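Local coordinates for protein uricase (Bacillus fastidiosus, PDB 4R8X) that catalyses, as a urate oxidase, the oxidation of urate, the first step of its breakdown to (S)-allantoin, at residues V47-E52 and D107-E112; Y94-F99 and A146-A151. All coordinates share one frame; numbering follows the deposited sequence.

Interactions 1 and 2 lie in one unit of two strands, two helices and two strands, consistent with the tunnelling (T-) fold of uricases, their centres about 8 Å apart. Interaction 1 pairs strands 40-50 and 108-125; interaction 2 packs helix 88-102 against strand 143-153, the other neighbour of 108-125. Glu-149 joins them on the sheet face turned from the helix: its OE1 forms a salt bridge of 2.8 Å to Arg-110 NH1, its OE2 one of 2.8 Å to Lys-50 NZ. On the helix side, Cys-96 SG packs 3.4 Å from Val-109 O. Both contacts lie away from the predicted urate-binding residues Phe-179, Arg-196, Gln-245 and Asn-271, consistent with a place in the scaffold of the fold.

Interaction 1: residues V47-E52 and D107-E112; sequences VALKGE and DAVRLE
Val-47 and Leu-111 run alongside each other, with Val-47 CG2 3.6 Å from Leu-111 CD2. Val-47 CG1 sits between backbone N and carbonyl carbon (chi1 56°), leaving CG2 anti to N and turned to Leu-111; CG2 also meets Val-109 CG1, itself 4.0 Å from Leu-49 CD2. This close-packed row is roofed by Phe-99, Met-72 and Ile-76 of two helices. Beneath it the antiparallel Ala-48 and Arg-110 backbones exchange two nearly straight bonds: Arg-110 N to Ala-48 O is 2.9 Å, at 175° about the hydrogen. On the other face Phe-298 of a second subunit packs on Ala-48, and Lys-50 reaches Glu-149. The ladder ends in a classic beta bulge, where Lys-50 O accepts from both Asp-107 N (2.8 Å) and Ala-108 N (3.2 Å). Beyond it the contact opens to solvent. Asp-107 OD2 takes Glu-52 N at 3.0 Å, the donor above the carboxylate plane, while a water donates to Glu-52 OE2 (2.6 Å) and weakly to Asp-107 OD1. An alanine at Asp-107 would probably leave Glu-52 N without this acceptor and the water without its second partner. The two acids sit close, so the water's hydrogens likely ease their repulsion.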
ATOM      1  N   VAL D  47      -1.427 -14.127 -17.369  1.00 11.81           N
ATOM      2  CA  VAL D  47      -1.871 -15.185 -18.275  1.00 11.62           C
ATOM      3  C   VAL D  47      -2.295 -16.416 -17.502  1.00 12.04           C
ATOM      4  O   VAL D  47      -1.629 -16.812 -16.548  1.00 12.73           O
ATOM      5  CB  VAL D  47      -0.775 -15.573 -19.307  1.00 12.45           C
ATOM      6  CG1 VAL D  47       0.535 -15.981 -18.624  1.00 13.90           C
ATOM      7  CG2 VAL D  47      -1.277 -16.674 -20.245  1.00 12.84           C
ATOM      8  N   ALA D  48      -3.422 -17.004 -17.907  1.00 11.28           N
ATOM      9  CA  ALA D  48      -3.895 -18.257 -17.340  1.00 11.22           C
ATOM     10  C   ALA D  48      -4.110 -19.252 -18.469  1.00 11.14           C
ATOM     11  O   ALA D  48      -4.738 -18.914 -19.480  1.00 12.16           O
ATOM     12  CB  ALA D  48      -5.196 -18.042 -16.576  1.00 12.79           C
ATOM     13  N   LEU D  49      -3.572 -20.459 -18.302  1.00 11.04           N
ATOM     14  CA  LEU D  49      -3.784 -21.545 -19.259  1.00 11.46           C
ATOM     15  C   LEU D  49      -4.833 -22.506 -18.713  1.00 11.40           C
ATOM     16  O   LEU D  49      -4.871 -22.791 -17.523  1.00 12.07           O
ATOM     17  CB  LEU D  49      -2.472 -22.289 -19.508  1.00 12.97           C
ATOM     18  CG  LEU D  49      -1.253 -21.460 -19.904  1.00 13.60           C
ATOM     19  CD1 LEU D  49      -0.142 -22.390 -20.364  1.00 13.99           C
ATOM     20  CD2 LEU D  49      -1.577 -20.437 -20.986  1.00 13.78           C
ATOM     21  N   LYS D  50      -5.683 -23.022 -19.596  1.00 11.94           N
ATOM     22  CA  LYS D  50      -6.745 -23.945 -19.204  1.00 12.03           C
ATOM     23  C   LYS D  50      -6.822 -25.129 -20.146  1.00 13.05           C
ATOM     24  O   LYS D  50      -6.496 -25.026 -21.331  1.00 14.25           O
ATOM     25  CB  LYS D  50      -8.106 -23.247 -19.221  1.00 13.91           C
ATOM     26  CG  LYS D  50      -8.248 -22.088 -18.252  1.00 15.42           C
ATOM     27  CD  LYS D  50      -9.581 -21.377 -18.444  1.00 16.93           C
ATOM     28  CE  LYS D  50      -9.721 -20.194 -17.491  1.00 17.59           C
ATOM     29  NZ  LYS D  50     -11.043 -19.526 -17.652  1.00 18.12           N
ATOM     30  N   GLY D  51      -7.277 -26.253 -19.608  1.00 14.65           N
ATOM     31  CA  GLY D  51      -7.551 -27.425 -20.416  1.00 15.43           C
ATOM     32  C   GLY D  51      -7.697 -28.667 -19.572  1.00 15.21           C
ATOM     33  O   GLY D  51      -6.999 -28.837 -18.580  1.00 13.89           O
ATOM     34  N   GLU D  52      -8.603 -29.549 -19.975  1.00 17.22           N
ATOM     35  CA  GLU D  52      -8.826 -30.792 -19.249  1.00 17.09           C
ATOM     36  C   GLU D  52      -7.543 -31.615 -19.132  1.00 16.69           C
ATOM     37  O   GLU D  52      -7.377 -32.383 -18.185  1.00 17.09           O
ATOM     38  CB  GLU D  52      -9.915 -31.621 -19.935  1.00 18.17           C
ATOM     39  CG  GLU D  52      -9.628 -31.911 -21.403  0.52 20.35           C
ATOM     40  CD  GLU D  52     -10.566 -32.948 -21.994  0.25 21.78           C
ATOM     41  OE1 GLU D  52     -11.010 -33.849 -21.249  0.28 22.39           O
ATOM     42  OE2 GLU D  52     -10.859 -32.865 -23.206  0.36 22.41           O
ATOM     43  N   ASP D 107      -6.925 -25.906 -23.990  1.00 14.89           N
ATOM     44  CA  ASP D 107      -8.287 -25.664 -24.478  1.00 15.89           C
ATOM     45  C   ASP D 107      -8.614 -24.170 -24.522  1.00 14.46           C
ATOM     46  O   ASP D 107      -9.415 -23.735 -25.335  1.00 14.73           O
ATOM     47  CB  ASP D 107      -9.340 -26.345 -23.590  1.00 17.63           C
ATOM     48  CG  ASP D 107      -9.219 -27.860 -23.551  1.00 21.65           C
ATOM     49  OD1 ASP D 107      -8.653 -28.454 -24.488  1.00 22.20           O
ATOM     50  OD2 ASP D 107      -9.721 -28.459 -22.575  1.00 23.83           O
ATOM     51  N   ALA D 108      -8.022 -23.391 -23.623  1.00 14.14           N
ATOM     52  CA  ALA D 108      -8.308 -21.962 -23.570  1.00 12.61           C
ATOM     53  C   ALA D 108      -7.148 -21.226 -22.928  1.00 11.88           C
ATOM     54  O   ALA D 108      -6.399 -21.807 -22.134  1.00 13.13           O
ATOM     55  CB  ALA D 108      -9.601 -21.691 -22.801  1.00 13.92           C
ATOM     56  N   VAL D 109      -6.985 -19.964 -23.320  1.00 12.06           N
ATOM     57  CA  VAL D 109      -5.979 -19.079 -22.742  1.00 11.62           C
ATOM     58  C   VAL D 109      -6.603 -17.729 -22.407  1.00 11.11           C
ATOM     59  O   VAL D 109      -7.270 -17.128 -23.243  1.00 12.15           O
ATOM     60  CB  VAL D 109      -4.806 -18.857 -23.716  1.00 12.85           C
ATOM     61  CG1 VAL D 109      -3.773 -17.899 -23.104  1.00 12.56           C
ATOM     62  CG2 VAL D 109      -4.156 -20.191 -24.076  1.00 14.84           C
ATOM     63  N   ARG D 110      -6.374 -17.257 -21.183  1.00 11.63           N
ATOM     64  CA  ARG D 110      -6.913 -15.978 -20.740  1.00 11.05           C
ATOM     65  C   ARG D 110      -5.792 -15.001 -20.448  1.00 10.90           C
ATOM     66  O   ARG D 110      -4.880 -15.311 -19.682  1.00 12.77           O
ATOM     67  CB  ARG D 110      -7.714 -16.177 -19.451  1.00 12.12           C
ATOM     68  CG  ARG D 110      -8.339 -14.906 -18.885  1.00 13.40           C
ATOM     69  CD  ARG D 110      -9.074 -15.211 -17.589  1.00 15.34           C
ATOM     70  NE  ARG D 110      -9.785 -14.056 -17.039  1.00 15.16           N
ATOM     71  CZ  ARG D 110     -11.006 -13.705 -17.412  1.00 15.47           C
ATOM     72  NH1 ARG D 110     -11.633 -14.415 -18.341  1.00 15.62           N
ATOM     73  NH2 ARG D 110     -11.606 -12.652 -16.869  1.00 16.57           N
ATOM     74  N   LEU D 111      -5.868 -13.827 -21.055  1.00 10.28           N
ATOM     75  CA  LEU D 111      -4.943 -12.741 -20.748  1.00 12.02           C
ATOM     76  C   LEU D 111      -5.698 -11.571 -20.154  1.00 12.45           C
ATOM     77  O   LEU D 111      -6.740 -11.167 -20.672  1.00 13.65           O
ATOM     78  CB  LEU D 111      -4.220 -12.269 -22.010  1.00 14.32           C
ATOM     79  CG  LEU D 111      -2.840 -12.822 -22.343  1.00 15.01           C
ATOM     80  CD1 LEU D 111      -1.800 -12.365 -21.316  1.00 15.43           C
ATOM     81  CD2 LEU D 111      -2.893 -14.347 -22.500  1.00 15.84           C
ATOM     82  N   GLU D 112      -5.160 -11.041 -19.057  1.00 12.37           N
ATOM     83  CA  GLU D 112      -5.647  -9.805 -18.455  1.00 13.40           C
ATOM     84  C   GLU D 112      -4.499  -8.806 -18.457  1.00 13.52           C
ATOM     85  O   GLU D 112      -3.340  -9.192 -18.293  1.00 15.21           O
ATOM     86  CB  GLU D 112      -6.085 -10.055 -17.015  1.00 15.77           C
ATOM     87  CG  GLU D 112      -7.243 -11.019 -16.898  1.00 18.61           C
ATOM     88  CD  GLU D 112      -7.574 -11.384 -15.465  1.00 22.32           C
ATOM     89  OE1 GLU D 112      -7.027 -10.751 -14.533  1.00 25.60           O
ATOM     90  OE2 GLU D 112      -8.381 -12.318 -15.270  1.00 22.91           O
TER
HETATM   91  O   HOH W   1     -10.774 -30.548 -24.466  1.00 47.23           O

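Interaction 2: residues Y94-F99 and A146-A151; sequences YVCEAF and ATVEVA
Cys-96 SG lies off the plane of the peptide group joining Val-148 to Glu-149, beyond its oxygen, 3.3 Å from Val-148 O and 4.0 Å from Val-148 C. The same oxygen belongs to the sheet ladder, where the backbone of Val-148 is hydrogen-bonded to Leu-111. The rings of the helix serve other neighbours: Phe-99 stacks with Phe-75, and Tyr-94 meets His-79 with planes about 65° apart, both on helix 69-82. The Cys-96 sulfur is anti to its own carbonyl carbon (chi1 -73°), and it also touches Val-148 CG1 at 4.3 Å. Cys-96 CB meets Val-150 CG2 at 3.6 Å, the closest apolar approach here. The two methyls of Val-150 meet different residues: CG2 meets Cys-96, and CG1, anti to the backbone N, lies 4.3 Å from Glu-97 CG, whose carboxylate instead bonds Gln-93 through OE2. Leu-92 and Leu-100 of the same helix extend the packing on Val-148 and Val-150. The axes of helix and strand come within 8.0 Å, their directions 26° apart, and Cys-96 sits beside the two valines, on the side toward strand 108-125. Glu-149, between these two valines, points away from the helix. No hydrogen bond crosses the contact: apolar packing, with a sulfur set against a carbonyl already tied into the sheet, joins helix 88-102 to strand 143-153.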
ATOM      1  N   TYR D  94      -3.907 -11.495 -29.814  1.00 13.69           N
ATOM      2  CA  TYR D  94      -2.744 -11.993 -30.539  1.00 13.17           C
ATOM      3  C   TYR D  94      -1.988 -13.035 -29.715  1.00 13.35           C
ATOM      4  O   TYR D  94      -1.655 -14.118 -30.205  1.00 14.34           O
ATOM      5  CB  TYR D  94      -1.851 -10.800 -30.904  1.00 14.10           C
ATOM      6  CG  TYR D  94      -0.481 -11.091 -31.486  1.00 14.54           C
ATOM      7  CD1 TYR D  94      -0.333 -11.680 -32.739  1.00 15.23           C
ATOM      8  CD2 TYR D  94       0.671 -10.690 -30.812  1.00 16.12           C
ATOM      9  CE1 TYR D  94       0.927 -11.898 -33.273  1.00 15.43           C
ATOM     10  CE2 TYR D  94       1.923 -10.909 -31.337  1.00 17.47           C
ATOM     11  CZ  TYR D  94       2.051 -11.511 -32.564  1.00 17.40           C
ATOM     12  OH  TYR D  94       3.306 -11.718 -33.086  1.00 18.44           O
ATOM     13  N   VAL D  95      -1.725 -12.716 -28.453  1.00 12.79           N
ATOM     14  CA  VAL D  95      -1.007 -13.629 -27.560  1.00 12.93           C
ATOM     15  C   VAL D  95      -1.793 -14.898 -27.228  1.00 12.14           C
ATOM     16  O   VAL D  95      -1.233 -15.992 -27.259  1.00 13.34           O
ATOM     17  CB  VAL D  95      -0.560 -12.907 -26.270  1.00 13.95           C
ATOM     18  CG1 VAL D  95       0.005 -13.895 -25.245  1.00 14.75           C
ATOM     19  CG2 VAL D  95       0.474 -11.829 -26.596  1.00 15.27           C
ATOM     20  N   CYS D  96      -3.081 -14.747 -26.911  1.00 12.72           N
ATOM     21  CA  CYS D  96      -3.953 -15.895 -26.660  1.00 12.91           C
ATOM     22  C   CYS D  96      -3.925 -16.872 -27.824  1.00 12.75           C
ATOM     23  O   CYS D  96      -3.762 -18.078 -27.635  1.00 13.19           O
ATOM     24  CB  CYS D  96      -5.398 -15.430 -26.470  1.00 14.67           C
ATOM     25  SG  CYS D  96      -5.775 -14.592 -24.915  1.00 15.00           S
ATOM     26  N   GLU D  97      -4.116 -16.338 -29.023  1.00 12.79           N
ATOM     27  CA  GLU D  97      -4.167 -17.193 -30.206  1.00 13.20           C
ATOM     28  C   GLU D  97      -2.822 -17.858 -30.437  1.00 14.57           C
ATOM     29  O   GLU D  97      -2.757 -19.031 -30.814  1.00 14.76           O
ATOM     30  CB  GLU D  97      -4.618 -16.377 -31.413  1.00 14.45           C
ATOM     31  CG  GLU D  97      -6.097 -16.047 -31.312  1.00 15.20           C
ATOM     32  CD  GLU D  97      -6.594 -15.022 -32.311  1.00 17.08           C
ATOM     33  OE1 GLU D  97      -5.779 -14.291 -32.916  1.00 19.06           O
ATOM     34  OE2 GLU D  97      -7.828 -14.951 -32.484  1.00 17.04           O
ATOM     35  N   ALA D  98      -1.746 -17.121 -30.183  1.00 14.63           N
ATOM     36  CA  ALA D  98      -0.402 -17.658 -30.359  1.00 14.42           C
ATOM     37  C   ALA D  98      -0.134 -18.821 -29.400  1.00 14.29           C
ATOM     38  O   ALA D  98       0.428 -19.845 -29.803  1.00 13.99           O
ATOM     39  CB  ALA D  98       0.633 -16.556 -30.171  1.00 14.23           C
ATOM     40  N   PHE D  99      -0.530 -18.669 -28.135  1.00 14.16           N
ATOM     41  CA  PHE D  99      -0.395 -19.765 -27.177  1.00 14.21           C
ATOM     42  C   PHE D  99      -1.138 -21.010 -27.681  1.00 15.17           C
ATOM     43  O   PHE D  99      -0.603 -22.121 -27.642  1.00 15.55           O
ATOM     44  CB  PHE D  99      -0.955 -19.369 -25.800  1.00 13.13           C
ATOM     45  CG  PHE D  99       0.045 -18.740 -24.860  1.00 13.47           C
ATOM     46  CD1 PHE D  99       1.132 -19.452 -24.392  1.00 13.77           C
ATOM     47  CD2 PHE D  99      -0.158 -17.453 -24.388  1.00 12.26           C
ATOM     48  CE1 PHE D  99       2.026 -18.881 -23.497  1.00 13.66           C
ATOM     49  CE2 PHE D  99       0.723 -16.872 -23.488  1.00 12.13           C
ATOM     50  CZ  PHE D  99       1.824 -17.586 -23.049  1.00 13.79           C
ATOM     51  N   ALA D 146      -7.783  -4.296 -20.071  1.00 11.12           N
ATOM     52  CA  ALA D 146      -8.394  -5.199 -21.048  1.00 10.92           C
ATOM     53  C   ALA D 146      -8.249  -6.645 -20.607  1.00 11.48           C
ATOM     54  O   ALA D 146      -7.317  -6.987 -19.883  1.00 12.56           O
ATOM     55  CB  ALA D 146      -7.785  -4.992 -22.435  1.00 13.88           C
ATOM     56  N   THR D 147      -9.185  -7.481 -21.050  1.00 12.45           N
ATOM     57  CA  THR D 147      -9.099  -8.925 -20.884  1.00 11.98           C
ATOM     58  C   THR D 147      -9.518  -9.564 -22.186  1.00 12.29           C
ATOM     59  O   THR D 147     -10.481  -9.129 -22.813  1.00 13.50           O
ATOM     60  CB  THR D 147     -10.052  -9.434 -19.780  1.00 13.51           C
ATOM     61  OG1 THR D 147      -9.625  -8.936 -18.510  1.00 15.24           O
ATOM     62  CG2 THR D 147     -10.062 -10.945 -19.705  1.00 14.36           C
ATOM     63  N   VAL D 148      -8.772 -10.576 -22.610  1.00 11.30           N
ATOM     64  CA  VAL D 148      -9.226 -11.416 -23.709  1.00 11.67           C
ATOM     65  C   VAL D 148      -9.025 -12.871 -23.343  1.00 11.70           C
ATOM     66  O   VAL D 148      -7.959 -13.258 -22.885  1.00 12.75           O
ATOM     67  CB  VAL D 148      -8.480 -11.111 -25.027  1.00 12.23           C
ATOM     68  CG1 VAL D 148      -9.008 -12.024 -26.144  1.00 14.44           C
ATOM     69  CG2 VAL D 148      -8.663  -9.660 -25.423  1.00 12.55           C
ATOM     70  N   GLU D 149     -10.066 -13.685 -23.515  1.00 11.20           N
ATOM     71  CA  GLU D 149      -9.915 -15.118 -23.354  1.00 12.01           C
ATOM     72  C   GLU D 149     -10.364 -15.789 -24.646  1.00 11.89           C
ATOM     73  O   GLU D 149     -11.436 -15.487 -25.179  1.00 12.67           O
ATOM     74  CB  GLU D 149     -10.705 -15.652 -22.151  1.00 13.14           C
ATOM     75  CG  GLU D 149     -10.478 -17.141 -21.896  1.00 13.94           C
ATOM     76  CD  GLU D 149     -11.012 -17.641 -20.561  1.00 16.55           C
ATOM     77  OE1 GLU D 149     -11.347 -16.826 -19.689  1.00 16.94           O
ATOM     78  OE2 GLU D 149     -11.089 -18.865 -20.377  1.00 18.48           O
ATOM     79  N   VAL D 150      -9.513 -16.673 -25.157  1.00 11.99           N
ATOM     80  CA  VAL D 150      -9.794 -17.390 -26.387  1.00 11.86           C
ATOM     81  C   VAL D 150      -9.856 -18.881 -26.072  1.00 12.60           C
ATOM     82  O   VAL D 150      -9.015 -19.399 -25.339  1.00 12.14           O
ATOM     83  CB  VAL D 150      -8.720 -17.098 -27.453  1.00 12.17           C
ATOM     84  CG1 VAL D 150      -9.000 -17.911 -28.732  1.00 13.75           C
ATOM     85  CG2 VAL D 150      -8.707 -15.621 -27.789  1.00 14.30           C
ATOM     86  N   ALA D 151     -10.870 -19.559 -26.616  1.00 13.43           N
ATOM     87  CA  ALA D 151     -11.016 -21.001 -26.465  1.00 13.97           C
ATOM     88  C   ALA D 151     -11.021 -21.698 -27.822  1.00 14.33           C
ATOM     89  O   ALA D 151     -11.418 -21.129 -28.838  1.00 15.06           O
ATOM     90  CB  ALA D 151     -12.302 -21.338 -25.695  1.00 14.82           C
TER